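Local coordinates for actin-related protein 8 (Homo sapiens, PDB 4FO0) that binds ATP, shows low basal ATPase activity without polymerising, and is a proposed core component of the INO80 chromatin remodelling complex, at residues A[42-48]-A[148-154]. Numbering follows the deposited sequence.
Sequences HVIARRH and CYNIHWP
Antiparallel pairing of sequence-distant strands is exemplified by 44-47 and 149-152, both extended, their axes 4.4 Å apart with N-to-C directions at 152°. In the mixed sheet of the actin fold, strand 38-47 also pairs antiparallel with 134-136, through A45–L135 and R47–E133 backbone bonds. I44–H152 and R46–N150 are hydrogen-bonded pairs; A45–I151 and R47–Y149 are non-hydrogen-bonded. I44 N to H152 O and H152 N to I44 O measure 2.9 Å, R46 N to N150 O 2.9 Å, N150 N to R46 O 2.8 Å; past the last pair follows H48 N to C148 O (3.1 Å). On one face A45 CB meets I151 CD1 (3.6 Å), and Y149 (chi1 m) lays its ring over R47 CA, a CH-pi contact. Y149 OH bonds chiefly to P132 O; R47 NE reaches Y149 OH only weakly (3.1 Å). The other face carries I44, R46, N150 and H152, with R46 salt-bridged to D176 of helix 170-187. Past I44–H152, V43 CB sits 3.6 Å from W153 CE3, over the indole, which lies near ATP-binding T25. Backbone bonds thus fix the register; apolar and CH-pi contacts supplement them.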
# COMPACT_ATOMS: atom_id res chain seq x y z
N HIS A 42 -8.06 0.35 -7.00
CA HIS A 42 -9.11 -0.43 -6.39
C HIS A 42 -10.25 0.49 -5.94
O HIS A 42 -10.43 0.76 -4.74
CB HIS A 42 -8.52 -1.19 -5.22
CG HIS A 42 -9.40 -2.27 -4.70
ND1 HIS A 42 -10.08 -2.16 -3.51
CD2 HIS A 42 -9.73 -3.46 -5.23
CE1 HIS A 42 -10.79 -3.26 -3.33
NE2 HIS A 42 -10.59 -4.07 -4.35
N VAL A 43 -11.00 0.98 -6.92
CA VAL A 43 -11.96 2.05 -6.71
C VAL A 43 -13.11 1.93 -7.71
O VAL A 43 -12.95 1.34 -8.79
CB VAL A 43 -11.29 3.42 -6.91
CG1 VAL A 43 -10.75 3.53 -8.34
CG2 VAL A 43 -12.27 4.58 -6.60
N ILE A 44 -14.26 2.47 -7.35
CA ILE A 44 -15.43 2.38 -8.21
C ILE A 44 -16.26 3.66 -8.13
O ILE A 44 -16.46 4.23 -7.05
CB ILE A 44 -16.32 1.15 -7.86
CG1 ILE A 44 -17.57 1.14 -8.73
CG2 ILE A 44 -16.74 1.17 -6.42
CD1 ILE A 44 -18.38 -0.12 -8.62
N ALA A 45 -16.73 4.12 -9.28
CA ALA A 45 -17.66 5.24 -9.32
C ALA A 45 -19.06 4.73 -9.62
O ALA A 45 -19.27 3.97 -10.56
CB ALA A 45 -17.23 6.25 -10.38
N ARG A 46 -20.01 5.15 -8.80
CA ARG A 46 -21.38 4.71 -8.96
C ARG A 46 -22.23 5.92 -9.25
O ARG A 46 -22.11 6.95 -8.58
CB ARG A 46 -21.86 4.01 -7.70
CG ARG A 46 -21.36 2.59 -7.57
CD ARG A 46 -22.22 1.83 -6.60
NE ARG A 46 -21.85 0.41 -6.51
CZ ARG A 46 -22.18 -0.52 -7.40
NH1 ARG A 46 -22.88 -0.19 -8.48
NH2 ARG A 46 -21.81 -1.77 -7.20
N ARG A 47 -23.10 5.78 -10.26
CA ARG A 47 -23.98 6.88 -10.66
C ARG A 47 -25.02 7.13 -9.60
O ARG A 47 -25.30 6.27 -8.76
CB ARG A 47 -24.66 6.60 -12.00
CG ARG A 47 -25.30 7.84 -12.61
CD ARG A 47 -25.99 7.55 -13.93
NE ARG A 47 -25.32 8.20 -15.06
CZ ARG A 47 -25.52 9.46 -15.41
NH1 ARG A 47 -26.35 10.23 -14.72
NH2 ARG A 47 -24.87 9.97 -16.45
N HIS A 48 -25.59 8.33 -9.61
CA HIS A 48 -26.76 8.62 -8.80
C HIS A 48 -27.97 8.02 -9.49
O HIS A 48 -27.96 7.83 -10.71
CB HIS A 48 -26.95 10.12 -8.66
CG HIS A 48 -25.93 10.77 -7.80
ND1 HIS A 48 -24.91 10.05 -7.20
CD2 HIS A 48 -25.75 12.06 -7.43
CE1 HIS A 48 -24.16 10.88 -6.50
NE2 HIS A 48 -24.65 12.10 -6.62
N CYS A 148 -22.39 13.20 -11.73
CA CYS A 148 -23.26 12.67 -10.70
C CYS A 148 -22.81 11.25 -10.38
O CYS A 148 -23.50 10.27 -10.70
CB CYS A 148 -24.72 12.70 -11.15
SG CYS A 148 -24.99 12.07 -12.86
N TYR A 149 -21.64 11.14 -9.78
CA TYR A 149 -21.12 9.85 -9.37
C TYR A 149 -20.54 9.95 -7.99
O TYR A 149 -19.84 10.92 -7.67
CB TYR A 149 -20.08 9.34 -10.37
CG TYR A 149 -20.67 8.86 -11.67
CD1 TYR A 149 -21.11 9.76 -12.64
CD2 TYR A 149 -20.79 7.50 -11.95
CE1 TYR A 149 -21.64 9.32 -13.84
CE2 TYR A 149 -21.32 7.05 -13.15
CZ TYR A 149 -21.75 7.97 -14.09
OH TYR A 149 -22.28 7.54 -15.28
N ASN A 150 -20.85 8.96 -7.14
CA ASN A 150 -20.15 8.83 -5.87
C ASN A 150 -18.92 7.96 -6.07
O ASN A 150 -18.94 7.00 -6.85
CB ASN A 150 -21.04 8.22 -4.79
CG ASN A 150 -22.22 9.10 -4.45
OD1 ASN A 150 -22.15 10.32 -4.53
ND2 ASN A 150 -23.32 8.47 -4.06
N ILE A 151 -17.84 8.32 -5.38
CA ILE A 151 -16.58 7.59 -5.49
C ILE A 151 -16.37 6.73 -4.25
O ILE A 151 -16.42 7.24 -3.12
CB ILE A 151 -15.40 8.54 -5.66
CG1 ILE A 151 -15.64 9.45 -6.87
CG2 ILE A 151 -14.09 7.76 -5.79
CD1 ILE A 151 -15.74 8.71 -8.17
N HIS A 152 -16.12 5.45 -4.47
CA HIS A 152 -15.93 4.49 -3.38
C HIS A 152 -14.63 3.70 -3.49
O HIS A 152 -14.34 3.09 -4.52
CB HIS A 152 -17.12 3.53 -3.26
CG HIS A 152 -18.43 4.22 -2.99
ND1 HIS A 152 -19.40 4.39 -3.96
CD2 HIS A 152 -18.91 4.80 -1.87
CE1 HIS A 152 -20.42 5.04 -3.44
NE2 HIS A 152 -20.15 5.31 -2.17
N TRP A 153 -13.85 3.75 -2.41
CA TRP A 153 -12.71 2.88 -2.23
C TRP A 153 -13.12 1.83 -1.21
O TRP A 153 -13.19 2.12 -0.03
CB TRP A 153 -11.54 3.66 -1.68
CG TRP A 153 -11.01 4.74 -2.57
CD1 TRP A 153 -11.41 6.04 -2.60
CD2 TRP A 153 -9.97 4.61 -3.54
NE1 TRP A 153 -10.68 6.74 -3.54
CE2 TRP A 153 -9.79 5.89 -4.14
CE3 TRP A 153 -9.16 3.55 -3.98
CZ2 TRP A 153 -8.84 6.12 -5.13
CZ3 TRP A 153 -8.22 3.79 -4.98
CH2 TRP A 153 -8.07 5.06 -5.54
N PRO A 154 -13.39 0.60 -1.67
CA PRO A 154 -13.89 -0.49 -0.82
C PRO A 154 -12.92 -0.85 0.29
O PRO A 154 -13.30 -1.50 1.26
CB PRO A 154 -14.02 -1.65 -1.79
CG PRO A 154 -14.18 -1.02 -3.12
CD PRO A 154 -13.32 0.21 -3.08